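Local coordinates for PmbA-related protein (Thermotoga maritima, PDB 1VL4), which belongs to the peptidase U62 family and is a putative modulator of DNA gyrase that may act as a metallopeptidase, at residues N241-D246 against T369-M374; L247-I252 against Q430-P435; V280-L285 against V344-M349; S382-L387 against S409-D414. All coordinates share one frame; numbering follows the deposited sequence.

Contact 1: N241-D246 against T369-M374; sequences NTALLD and TEVEGM
Thr242 OG1 donates a short hydrogen bond of 2.5 Å to Thr369 O, meeting it in the plane of that carbonyl. The hydroxyl is placed there by a chi1 of 48°, with OG1 between the backbone N and the carbonyl carbon. One residue on, Ala243 lies against the strand backbone, and Val371 CG2 reaches Ala243 O at 3.7 Å and Asp246 CB at 4.0 Å. Farther along, the folded chain of Met374 brings CE to 3.2 Å from Asp246 O. The frame is a helix lying beside a strand: helix 241-247 directly follows strand 233-239, the parallel neighbour of strand 365-372, and the axis of 241-246 runs 30° from that of 369-372. Thr369 and Glu370 form a classic beta bulge opposite Lys390 of strand 384-395. A water joins the two acidic side chains, lying 2.6 Å from Asp246 OD2 and 2.9 Å from Glu370 OE1, and accepts from Val371 N at 2.9 Å. Asp246 OD2 and Glu370 OE1, like charges, are 4.7 Å apart across it. In the second shell Arg240 serves both segments, forming a salt bridge with Glu370 OE2 and a hydrogen bond through NE to Thr242 OG1.

Contact 2: L247-I252 against Q430-P435; sequences LMEMFI and QHTIAP
Met248 lies against strand 432-434 along much of its side chain. Its CB touches Thr432 CG2 at 4.0 Å, its SD meets Ala434 CB at 3.6 Å, and CE, turned by a chi3 of 73°, comes to 3.7 Å from Ile433 O. The side chains of Met248 and Thr432 lie alongside, pointing opposite ways. Glu249 follows in the same 3-10 turn, which joins helix 241-247 to helix 252-255. Its CG packs on Thr432 CG2, the two side chains crossing at about a right angle, while the bent chain carries OE2 to the edge of the His431 ring, 3.9 Å from CD2; carboxylate and ring are nearly coplanar, 11° apart. OE2 also takes a weak hydrogen bond from a water, which accepts from His431 N at 2.8 Å and donates to Thr432 OG1 at 2.9 Å. That hydroxyl is bonded chiefly to Leu245 O, in the preceding helix. Ile252 completes the row, its CD1 reaching the same Thr432 methyl. Along one edge of the strand, His431 and Ile433 bond through their backbones to Leu346, so the turn covers part of the mixed sheet that holds 345-348. With no direct hydrogen bond between the two segments, methyl and thioether packing does most of the joining; the polar link is water-borne, and the carboxylate might modestly favour a protonated His431.

Contact 3: V280-L285 against V344-M349; sequences VSIKDL and VNLMLM
Leu285 O is gripped twice by Asn345, whose backbone N donates at 3.0 Å and whose ND2 donates at 3.1 Å. The side-chain donor stands above the carbonyl plane, 44° out of it; ND2 also bonds Ser294 OG. This closes one end of an antiparallel strand pair, 282-285 with 345-348, in the middle of a mixed sheet flanked by strands 307-311 and 432-434. Lys283 and Met347 form a hydrogen-bonded pair with two bonds of 2.9 Å, N to O each way, and Met349 N donates to Ser281 O. One residue before Leu285, Asp284 bonds across to the chain just ahead of the opposite strand: chi1 of 177° sets CG anti to the backbone N, and OD1 accepts from Val344 N at 2.8 Å on its syn side but 35° out of the carboxylate plane. OD2 forms a salt bridge with Lys307, which secures the carboxylate from the neighbouring strand. On the face of Lys283 and Leu285, Met349 SD lies 3.6 Å from Lys283 CG, and Met347 SD touches Leu285 CD2. The face of Ile282 and Asp284 also carries aliphatic contacts. There Leu348 CD1 touches both Val280 CG1 and Ile282 CG1, and Leu346 CD1 presses on Ile282 CG2 at 3.5 Å, tighter than ordinary van der Waals contact.

Contact 4: S382-L387 against S409-D414; sequences SGEFSL and SGNFLD
Asn411 and Glu384 cross at about a right angle, their amide and carboxylate planes 60° apart. Asn411 ND2 donates to Glu384 OE2 at 2.8 Å; the acceptor lies in the amide plane, but the donor approaches from above the carboxylate plane. The second N-H of the amide goes to Ser382 O at 2.9 Å. The other branch, OD1, accepts from Leu413 N at 2.9 Å, so Asn411 is the N-cap of helix 412-417, and its amide group is held through both N and O. Phe385 is turned the other way: with chi1 of 67°, CG sits between its own backbone N and carbonyl carbon, and the ring lies across Gly410. Gly410 CA makes a CH-pi contact over the face, 4.2 Å from the centroid, while Phe412 N meets the ring edge in plane. In the backbone, Phe385 and Gly410 exchange two bonds as a hydrogen-bonded antiparallel pair, and Phe412 N donates to Gly383 O at 2.9 Å. Gly383 and Glu384 form a G1 beta bulge opposite Asn379. Strand 406-411 continues the sheet through Ser409 to Asp443 of strand 437-444, and Phe412 packs on Leu247 of helix 241-247 and on Met250.

In the fold
From the N-terminal side, 241-246 opens contact 1 and 247-252 at once opens contact 2. Contact 3 then opens at 280-285 and closes at 344-349, nested inside both loops. Contact 1 closes at 369-374; contact 4 follows it in series, nested inside contact 2, which closes last at 430-435. Contacts 1 and 2 therefore cross. Helix 241-247 and the turn after it sit between two sheets: contact 1 ties the helix to the sheet of strands 365-372 and 384-395, contact 2 the turn to that of 345-348 and 432-434. Contacts 3 and 4 pair strands within these separate sheets, their centres about 20 Å apart.

Contact 1: N241-D246 against T369-M374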
loop_
_atom_site.group_PDB
_atom_site.type_symbol
_atom_site.label_atom_id
_atom_site.label_comp_id
_atom_site.label_asym_id
_atom_site.label_seq_id
_atom_site.Cartn_x
_atom_site.Cartn_y
_atom_site.Cartn_z
ATOM N N ASN A 241 21.014 -13.395 -10.346
ATOM C CA ASN A 241 20.262 -13.655 -9.120
ATOM C C ASN A 241 19.308 -12.520 -8.698
ATOM O O ASN A 241 18.129 -12.757 -8.421
ATOM C CB ASN A 241 21.190 -14.137 -7.946
ATOM C CG ASN A 241 22.403 -13.247 -7.666
ATOM O OD1 ASN A 241 22.454 -12.072 -8.042
ATOM N ND2 ASN A 241 23.378 -13.816 -6.923
ATOM N N THR A 242 19.819 -11.300 -8.654
ATOM C CA THR A 242 19.021 -10.143 -8.230
ATOM C C THR A 242 17.755 -9.930 -9.088
ATOM O O THR A 242 16.722 -9.554 -8.553
ATOM C CB THR A 242 19.845 -8.856 -8.290
ATOM O OG1 THR A 242 20.510 -8.790 -9.555
ATOM C CG2 THR A 242 20.905 -8.860 -7.235
ATOM N N ALA A 243 17.833 -10.162 -10.406
ATOM C CA ALA A 243 16.629 -10.051 -11.268
ATOM C C ALA A 243 15.683 -11.243 -10.997
ATOM O O ALA A 243 14.457 -11.088 -10.851
ATOM C CB ALA A 243 17.024 -9.979 -12.730
ATOM N N LEU A 244 16.252 -12.433 -10.872
ATOM C CA LEU A 244 15.443 -13.633 -10.755
ATOM C C LEU A 244 14.742 -13.663 -9.415
ATOM O O LEU A 244 13.613 -14.133 -9.335
ATOM C CB LEU A 244 16.301 -14.879 -10.980
ATOM C CG LEU A 244 15.586 -16.217 -10.892
ATOM C CD1 LEU A 244 14.531 -16.341 -11.993
ATOM C CD2 LEU A 244 16.618 -17.324 -11.005
ATOM N N LEU A 245 15.406 -13.168 -8.369
ATOM C CA LEU A 245 14.798 -13.080 -7.035
ATOM C C LEU A 245 13.468 -12.312 -7.110
ATOM O O LEU A 245 12.520 -12.716 -6.463
ATOM C CB LEU A 245 15.717 -12.379 -6.014
ATOM C CG LEU A 245 16.883 -13.194 -5.508
ATOM C CD1 LEU A 245 17.868 -12.291 -4.800
ATOM C CD2 LEU A 245 16.348 -14.319 -4.600
ATOM N N ASP A 246 13.415 -11.210 -7.851
ATOM C CA ASP A 246 12.125 -10.483 -8.028
ATOM C C ASP A 246 11.130 -11.208 -8.944
ATOM O O ASP A 246 9.924 -11.323 -8.639
ATOM C CB ASP A 246 12.334 -9.082 -8.575
ATOM C CG ASP A 246 13.136 -8.192 -7.649
ATOM O OD1 ASP A 246 13.206 -8.461 -6.421
ATOM O OD2 ASP A 246 13.733 -7.224 -8.183
ATOM N N THR A 369 20.328 -7.880 -15.005
ATOM C CA THR A 369 20.711 -7.731 -13.595
ATOM C C THR A 369 19.586 -7.228 -12.700
ATOM O O THR A 369 19.609 -7.489 -11.518
ATOM C CB THR A 369 21.873 -6.750 -13.421
ATOM O OG1 THR A 369 21.542 -5.508 -14.067
ATOM C CG2 THR A 369 23.154 -7.330 -14.037
ATOM N N GLU A 370 18.640 -6.494 -13.265
ATOM C CA GLU A 370 17.485 -5.998 -12.511
ATOM C C GLU A 370 16.269 -5.929 -13.422
ATOM O O GLU A 370 16.396 -5.668 -14.632
ATOM C CB GLU A 370 17.762 -4.601 -11.938
ATOM C CG GLU A 370 19.116 -4.471 -11.169
ATOM C CD GLU A 370 19.119 -5.206 -9.844
ATOM O OE1 GLU A 370 18.020 -5.655 -9.394
ATOM O OE2 GLU A 370 20.219 -5.332 -9.246
ATOM N N VAL A 371 15.100 -6.196 -12.838
ATOM C CA VAL A 371 13.797 -5.948 -13.499
ATOM C C VAL A 371 12.929 -4.951 -12.684
ATOM O O VAL A 371 13.047 -4.851 -11.484
ATOM C CB VAL A 371 13.017 -7.261 -13.719
ATOM C CG1 VAL A 371 13.659 -8.098 -14.808
ATOM C CG2 VAL A 371 12.907 -8.081 -12.426
ATOM N N GLU A 372 12.058 -4.224 -13.355
ATOM C CA GLU A 372 11.250 -3.193 -12.715
ATOM C C GLU A 372 9.833 -3.294 -13.240
ATOM O O GLU A 372 9.614 -3.674 -14.412
ATOM C CB GLU A 372 11.808 -1.790 -13.047
ATOM C CG GLU A 372 13.144 -1.447 -12.320
ATOM C CD GLU A 372 14.431 -1.627 -13.153
ATOM O OE1 GLU A 372 14.422 -1.434 -14.392
ATOM O OE2 GLU A 372 15.481 -1.939 -12.543
ATOM N N GLY A 373 8.881 -2.943 -12.370
ATOM C CA GLY A 373 7.478 -2.825 -12.753
ATOM C C GLY A 373 6.709 -4.121 -12.657
ATOM O O GLY A 373 5.841 -4.380 -13.480
ATOM N N MET A 374 7.026 -4.932 -11.659
ATOM C CA MET A 374 6.365 -6.219 -11.466
ATOM C C MET A 374 4.860 -6.041 -11.220
ATOM O O MET A 374 4.031 -6.777 -11.776
ATOM C CB MET A 374 6.993 -6.951 -10.283
ATOM C CG MET A 374 8.395 -7.538 -10.522
ATOM S SD MET A 374 8.356 -9.052 -11.488
ATOM C CE MET A 374 7.489 -10.207 -10.430
HETATM O O HOH W 1 15.453 -6.823 -10.071
#

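Contact 2: L247-I252 against Q430-P435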
loop_
_atom_site.group_PDB
_atom_site.type_symbol
_atom_site.label_atom_id
_atom_site.label_comp_id
_atom_site.label_asym_id
_atom_site.label_seq_id
_atom_site.Cartn_x
_atom_site.Cartn_y
_atom_site.Cartn_z
ATOM N N LEU A 247 11.644 -11.712 -10.062
ATOM C CA LEU A 247 10.799 -12.324 -11.049
ATOM C C LEU A 247 10.093 -13.541 -10.498
ATOM O O LEU A 247 8.891 -13.725 -10.758
ATOM C CB LEU A 247 11.615 -12.675 -12.314
ATOM C CG LEU A 247 10.750 -13.135 -13.504
ATOM C CD1 LEU A 247 9.790 -12.043 -13.953
ATOM C CD2 LEU A 247 11.619 -13.518 -14.649
ATOM N N MET A 248 10.814 -14.331 -9.685
ATOM C CA MET A 248 10.293 -15.552 -9.072
ATOM C C MET A 248 9.051 -15.300 -8.222
ATOM O O MET A 248 8.316 -16.228 -7.909
ATOM C CB MET A 248 11.317 -16.162 -8.091
ATOM C CG MET A 248 12.377 -16.974 -8.694
ATOM S SD MET A 248 13.578 -17.314 -7.378
ATOM C CE MET A 248 12.799 -18.499 -6.312
ATOM N N GLU A 249 8.908 -14.095 -7.700
ATOM C CA GLU A 249 7.738 -13.779 -6.906
ATOM C C GLU A 249 6.446 -14.024 -7.642
ATOM O O GLU A 249 5.426 -14.328 -7.004
ATOM C CB GLU A 249 7.791 -12.326 -6.430
ATOM C CG GLU A 249 9.025 -12.164 -5.541
ATOM C CD GLU A 249 8.740 -11.334 -4.368
ATOM O OE1 GLU A 249 8.721 -10.101 -4.563
ATOM O OE2 GLU A 249 8.497 -11.927 -3.280
ATOM N N MET A 250 6.470 -13.919 -8.972
ATOM C CA MET A 250 5.238 -14.167 -9.740
ATOM C C MET A 250 4.842 -15.658 -9.776
ATOM O O MET A 250 3.742 -16.022 -10.192
ATOM C CB MET A 250 5.355 -13.545 -11.117
ATOM C CG MET A 250 6.026 -14.408 -12.195
ATOM S SD MET A 250 5.995 -13.514 -13.780
ATOM C CE MET A 250 4.273 -13.648 -14.289
ATOM N N PHE A 251 5.728 -16.521 -9.293
ATOM C CA PHE A 251 5.425 -17.941 -9.186
ATOM C C PHE A 251 4.563 -18.233 -7.950
ATOM O O PHE A 251 3.870 -19.235 -7.875
ATOM C CB PHE A 251 6.743 -18.699 -9.096
ATOM C CG PHE A 251 6.627 -20.181 -9.333
ATOM C CD1 PHE A 251 6.022 -20.675 -10.470
ATOM C CD2 PHE A 251 7.138 -21.073 -8.416
ATOM C CE1 PHE A 251 5.920 -22.068 -10.674
ATOM C CE2 PHE A 251 7.067 -22.437 -8.616
ATOM C CZ PHE A 251 6.467 -22.940 -9.748
ATOM N N ILE A 252 4.602 -17.342 -6.984
ATOM C CA ILE A 252 4.014 -17.628 -5.668
ATOM C C ILE A 252 2.467 -17.800 -5.728
ATOM O O ILE A 252 1.958 -18.828 -5.272
ATOM C CB ILE A 252 4.495 -16.608 -4.624
ATOM C CG1 ILE A 252 5.958 -16.897 -4.245
ATOM C CG2 ILE A 252 3.556 -16.613 -3.396
ATOM C CD1 ILE A 252 6.618 -15.816 -3.313
ATOM N N GLN A 430 13.464 -11.470 0.390
ATOM C CA GLN A 430 12.476 -11.516 1.454
ATOM C C GLN A 430 11.779 -12.836 1.565
ATOM O O GLN A 430 11.634 -13.372 2.671
ATOM C CB GLN A 430 11.430 -10.407 1.266
ATOM C CG GLN A 430 12.044 -9.028 1.468
ATOM C CD GLN A 430 11.001 -7.972 1.803
ATOM O OE1 GLN A 430 9.789 -8.242 1.805
ATOM N NE2 GLN A 430 11.468 -6.776 2.118
ATOM N N HIS A 431 11.316 -13.342 0.426
ATOM C CA HIS A 431 10.587 -14.593 0.377
ATOM C C HIS A 431 11.129 -15.553 -0.695
ATOM O O HIS A 431 10.602 -16.631 -0.888
ATOM C CB HIS A 431 9.105 -14.290 0.117
ATOM C CG HIS A 431 8.575 -13.143 0.933
ATOM N ND1 HIS A 431 8.233 -13.270 2.268
ATOM C CD2 HIS A 431 8.380 -11.836 0.616
ATOM C CE1 HIS A 431 7.825 -12.097 2.728
ATOM N NE2 HIS A 431 7.910 -11.206 1.750
ATOM N N THR A 432 12.151 -15.122 -1.417
ATOM C CA THR A 432 12.758 -15.891 -2.490
ATOM C C THR A 432 14.267 -15.938 -2.273
ATOM O O THR A 432 14.873 -15.078 -1.614
ATOM C CB THR A 432 12.426 -15.310 -3.879
ATOM O OG1 THR A 432 12.809 -13.943 -3.948
ATOM C CG2 THR A 432 10.946 -15.399 -4.197
ATOM N N ILE A 433 14.869 -17.009 -2.785
ATOM C CA ILE A 433 16.295 -17.259 -2.739
ATOM C C ILE A 433 16.699 -17.900 -4.036
ATOM O O ILE A 433 16.026 -18.830 -4.488
ATOM C CB ILE A 433 16.593 -18.262 -1.655
ATOM C CG1 ILE A 433 16.092 -17.720 -0.288
ATOM C CG2 ILE A 433 18.071 -18.670 -1.679
ATOM C CD1 ILE A 433 16.401 -18.683 0.839
ATOM N N ALA A 434 17.780 -17.427 -4.640
ATOM C CA ALA A 434 18.125 -17.899 -5.975
ATOM C C ALA A 434 19.517 -17.552 -6.381
ATOM O O ALA A 434 20.026 -16.530 -5.968
ATOM C CB ALA A 434 17.144 -17.337 -7.035
ATOM N N PRO A 435 20.092 -18.385 -7.273
ATOM C CA PRO A 435 21.307 -18.047 -8.012
ATOM C C PRO A 435 20.971 -17.411 -9.346
ATOM O O PRO A 435 19.815 -17.175 -9.647
ATOM C CB PRO A 435 21.949 -19.408 -8.209
ATOM C CG PRO A 435 20.767 -20.292 -8.466
ATOM C CD PRO A 435 19.628 -19.735 -7.633
HETATM O O HOH W 2 11.331 -12.178 -2.161
#

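Contact 3: V280-L285 against V344-M349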
loop_
_atom_site.group_PDB
_atom_site.type_symbol
_atom_site.label_atom_id
_atom_site.label_comp_id
_atom_site.label_asym_id
_atom_site.label_seq_id
_atom_site.Cartn_x
_atom_site.Cartn_y
_atom_site.Cartn_z
ATOM N N VAL A 280 15.907 -27.457 -13.250
ATOM C CA VAL A 280 15.294 -26.520 -12.341
ATOM C C VAL A 280 14.585 -27.276 -11.223
ATOM O O VAL A 280 13.674 -28.039 -11.509
ATOM C CB VAL A 280 14.286 -25.638 -13.059
ATOM C CG1 VAL A 280 13.409 -24.803 -12.034
ATOM C CG2 VAL A 280 14.997 -24.733 -14.023
ATOM N N SER A 281 15.045 -27.079 -9.976
ATOM C CA SER A 281 14.328 -27.545 -8.790
ATOM C C SER A 281 14.074 -26.338 -7.908
ATOM O O SER A 281 14.983 -25.532 -7.689
ATOM C CB SER A 281 15.120 -28.608 -8.007
ATOM O OG SER A 281 15.278 -29.829 -8.740
ATOM N N ILE A 282 12.845 -26.245 -7.387
ATOM C CA ILE A 282 12.452 -25.178 -6.532
ATOM C C ILE A 282 11.808 -25.817 -5.294
ATOM O O ILE A 282 10.859 -26.652 -5.414
ATOM C CB ILE A 282 11.435 -24.233 -7.218
ATOM C CG1 ILE A 282 12.068 -23.622 -8.483
ATOM C CG2 ILE A 282 11.019 -23.130 -6.291
ATOM C CD1 ILE A 282 11.092 -22.776 -9.321
ATOM N N LYS A 283 12.324 -25.401 -4.134
ATOM C CA LYS A 283 11.900 -25.901 -2.837
ATOM C C LYS A 283 11.258 -24.789 -2.021
ATOM O O LYS A 283 11.541 -23.581 -2.169
ATOM C CB LYS A 283 13.114 -26.453 -2.058
ATOM C CG LYS A 283 13.842 -27.637 -2.687
ATOM C CD LYS A 283 14.682 -28.394 -1.649
ATOM C CE LYS A 283 13.922 -29.437 -0.859
ATOM N NZ LYS A 283 14.861 -30.060 0.140
ATOM N N ASP A 284 10.379 -25.221 -1.124
ATOM C CA ASP A 284 9.876 -24.342 -0.044
ATOM C C ASP A 284 10.628 -24.761 1.196
ATOM O O ASP A 284 10.554 -25.923 1.604
ATOM C CB ASP A 284 8.356 -24.509 0.129
ATOM C CG ASP A 284 7.781 -23.652 1.322
ATOM O OD1 ASP A 284 8.464 -22.717 1.789
ATOM O OD2 ASP A 284 6.690 -23.975 1.843
ATOM N N LEU A 285 11.411 -23.822 1.737
ATOM C CA LEU A 285 12.257 -24.091 2.896
ATOM C C LEU A 285 11.708 -23.344 4.109
ATOM O O LEU A 285 11.471 -22.147 4.027
ATOM C CB LEU A 285 13.676 -23.586 2.627
ATOM C CG LEU A 285 14.789 -24.521 2.258
ATOM C CD1 LEU A 285 14.455 -25.549 1.177
ATOM C CD2 LEU A 285 15.986 -23.673 1.915
ATOM N N VAL A 344 7.575 -20.214 2.557
ATOM C CA VAL A 344 8.293 -19.499 3.604
ATOM C C VAL A 344 9.533 -18.891 2.916
ATOM O O VAL A 344 9.635 -17.690 2.786
ATOM C CB VAL A 344 8.637 -20.433 4.804
ATOM C CG1 VAL A 344 9.433 -19.701 5.834
ATOM C CG2 VAL A 344 7.320 -20.998 5.450
ATOM N N ASN A 345 10.460 -19.739 2.499
ATOM C CA ASN A 345 11.555 -19.322 1.632
ATOM C C ASN A 345 11.429 -20.105 0.342
ATOM O O ASN A 345 11.507 -21.325 0.354
ATOM C CB ASN A 345 12.896 -19.615 2.251
ATOM C CG ASN A 345 13.139 -18.838 3.562
ATOM O OD1 ASN A 345 13.494 -17.668 3.528
ATOM N ND2 ASN A 345 12.990 -19.540 4.725
ATOM N N LEU A 346 11.195 -19.421 -0.757
ATOM C CA LEU A 346 11.070 -20.124 -2.024
ATOM C C LEU A 346 12.430 -20.079 -2.717
ATOM O O LEU A 346 12.803 -19.035 -3.216
ATOM C CB LEU A 346 10.007 -19.491 -2.917
ATOM C CG LEU A 346 9.705 -20.274 -4.220
ATOM C CD1 LEU A 346 9.048 -21.588 -3.896
ATOM C CD2 LEU A 346 8.881 -19.465 -5.140
ATOM N N MET A 347 13.086 -21.244 -2.823
ATOM C CA MET A 347 14.455 -21.346 -3.273
ATOM C C MET A 347 14.613 -22.118 -4.570
ATOM O O MET A 347 14.276 -23.289 -4.641
ATOM C CB MET A 347 15.313 -22.013 -2.198
ATOM C CG MET A 347 16.769 -22.146 -2.577
ATOM S SD MET A 347 17.773 -22.592 -1.193
ATOM C CE MET A 347 19.396 -22.646 -1.911
ATOM N N LEU A 348 15.249 -21.486 -5.541
ATOM C CA LEU A 348 15.747 -22.200 -6.718
ATOM C C LEU A 348 17.098 -22.788 -6.368
ATOM O O LEU A 348 18.007 -22.073 -5.941
ATOM C CB LEU A 348 15.883 -21.266 -7.936
ATOM C CG LEU A 348 16.555 -21.946 -9.156
ATOM C CD1 LEU A 348 15.533 -22.792 -9.779
ATOM C CD2 LEU A 348 17.049 -20.973 -10.163
ATOM N N MET A 349 17.218 -24.102 -6.540
ATOM C CA MET A 349 18.350 -24.817 -6.091
ATOM C C MET A 349 19.526 -24.559 -7.034
ATOM O O MET A 349 19.357 -24.665 -8.244
ATOM C CB MET A 349 18.009 -26.292 -6.012
ATOM C CG MET A 349 16.884 -26.653 -5.029
ATOM S SD MET A 349 17.035 -25.995 -3.333
ATOM C CE MET A 349 18.353 -26.907 -2.713
HETATM O O HOH W 3 17.678 -25.883 -9.812
#

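Contact 4: S382-L387 against S409-D414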
loop_
_atom_site.group_PDB
_atom_site.type_symbol
_atom_site.label_atom_id
_atom_site.label_comp_id
_atom_site.label_asym_id
_atom_site.label_seq_id
_atom_site.Cartn_x
_atom_site.Cartn_y
_atom_site.Cartn_z
ATOM N N SER A 382 -1.966 -15.577 -15.971
ATOM C CA SER A 382 -1.583 -16.086 -17.300
ATOM C C SER A 382 -0.149 -16.598 -17.320
ATOM O O SER A 382 0.205 -17.419 -18.155
ATOM C CB SER A 382 -1.658 -14.979 -18.338
ATOM O OG SER A 382 -0.903 -13.868 -17.910
ATOM N N GLY A 383 0.673 -16.042 -16.441
ATOM C CA GLY A 383 2.126 -16.241 -16.469
ATOM C C GLY A 383 2.871 -15.178 -17.262
ATOM O O GLY A 383 4.120 -15.093 -17.205
ATOM N N GLU A 384 2.124 -14.346 -17.987
ATOM C CA GLU A 384 2.729 -13.374 -18.879
ATOM C C GLU A 384 3.339 -12.231 -18.101
ATOM O O GLU A 384 2.793 -11.792 -17.078
ATOM C CB GLU A 384 1.704 -12.814 -19.866
ATOM C CG GLU A 384 1.125 -13.824 -20.817
ATOM C CD GLU A 384 2.164 -14.415 -21.727
ATOM O OE1 GLU A 384 2.961 -13.649 -22.323
ATOM O OE2 GLU A 384 2.168 -15.650 -21.847
ATOM N N PHE A 385 4.505 -11.787 -18.587
ATOM C CA PHE A 385 5.192 -10.634 -18.050
ATOM C C PHE A 385 5.723 -9.816 -19.205
ATOM O O PHE A 385 5.963 -10.349 -20.291
ATOM C CB PHE A 385 6.316 -11.015 -17.039
ATOM C CG PHE A 385 7.512 -11.763 -17.662
ATOM C CD1 PHE A 385 8.569 -11.068 -18.258
ATOM C CD2 PHE A 385 7.567 -13.150 -17.636
ATOM C CE1 PHE A 385 9.636 -11.735 -18.818
ATOM C CE2 PHE A 385 8.640 -13.825 -18.202
ATOM C CZ PHE A 385 9.665 -13.121 -18.795
ATOM N N SER A 386 5.851 -8.519 -18.947
ATOM C CA SER A 386 6.479 -7.529 -19.825
ATOM C C SER A 386 7.055 -6.432 -18.918
ATOM O O SER A 386 6.326 -5.686 -18.261
ATOM C CB SER A 386 5.475 -6.910 -20.771
ATOM O OG SER A 386 6.123 -5.922 -21.544
ATOM N N LEU A 387 8.367 -6.359 -18.852
ATOM C CA LEU A 387 9.044 -5.705 -17.750
ATOM C C LEU A 387 10.209 -4.909 -18.276
ATOM O O LEU A 387 10.989 -5.403 -19.115
ATOM C CB LEU A 387 9.568 -6.753 -16.751
ATOM C CG LEU A 387 8.545 -7.596 -15.985
ATOM C CD1 LEU A 387 9.248 -8.734 -15.281
ATOM C CD2 LEU A 387 7.724 -6.756 -14.988
ATOM N N SER A 409 10.094 -9.650 -22.145
ATOM C CA SER A 409 8.769 -10.218 -22.061
ATOM C C SER A 409 8.790 -11.722 -22.319
ATOM O O SER A 409 9.697 -12.251 -22.937
ATOM C CB SER A 409 7.862 -9.534 -23.066
ATOM O OG SER A 409 8.264 -9.892 -24.361
ATOM N N GLY A 410 7.773 -12.395 -21.804
ATOM C CA GLY A 410 7.585 -13.795 -22.034
ATOM C C GLY A 410 6.515 -14.296 -21.109
ATOM O O GLY A 410 5.703 -13.511 -20.592
ATOM N N ASN A 411 6.500 -15.612 -20.948
ATOM C CA ASN A 411 5.695 -16.287 -19.947
ATOM C C ASN A 411 6.651 -16.946 -18.975
ATOM O O ASN A 411 7.550 -17.668 -19.403
ATOM C CB ASN A 411 4.825 -17.362 -20.587
ATOM C CG ASN A 411 3.785 -17.916 -19.625
ATOM O OD1 ASN A 411 4.094 -18.697 -18.703
ATOM N ND2 ASN A 411 2.534 -17.522 -19.837
ATOM N N PHE A 412 6.435 -16.709 -17.685
ATOM C CA PHE A 412 7.247 -17.266 -16.623
ATOM C C PHE A 412 7.421 -18.801 -16.728
ATOM O O PHE A 412 8.511 -19.305 -16.471
ATOM C CB PHE A 412 6.691 -16.868 -15.237
ATOM C CG PHE A 412 7.635 -17.190 -14.109
ATOM C CD1 PHE A 412 8.790 -16.448 -13.929
ATOM C CD2 PHE A 412 7.423 -18.303 -13.296
ATOM C CE1 PHE A 412 9.701 -16.789 -12.912
ATOM C CE2 PHE A 412 8.311 -18.644 -12.307
ATOM C CZ PHE A 412 9.470 -17.889 -12.124
ATOM N N LEU A 413 6.372 -19.524 -17.133
ATOM C CA LEU A 413 6.457 -20.978 -17.222
ATOM C C LEU A 413 7.383 -21.411 -18.346
ATOM O O LEU A 413 8.170 -22.325 -18.158
ATOM C CB LEU A 413 5.087 -21.641 -17.362
ATOM C CG LEU A 413 4.136 -21.415 -16.160
ATOM C CD1 LEU A 413 2.830 -22.230 -16.304
ATOM C CD2 LEU A 413 4.835 -21.697 -14.838
ATOM N N ASP A 414 7.323 -20.727 -19.478
ATOM C CA ASP A 414 8.250 -20.971 -20.582
ATOM C C ASP A 414 9.681 -20.633 -20.185
ATOM O O ASP A 414 10.595 -21.315 -20.556
ATOM C CB ASP A 414 7.881 -20.130 -21.802
ATOM C CG ASP A 414 6.622 -20.622 -22.498
ATOM O OD1 ASP A 414 6.456 -21.861 -22.638
ATOM O OD2 ASP A 414 5.810 -19.763 -22.919
#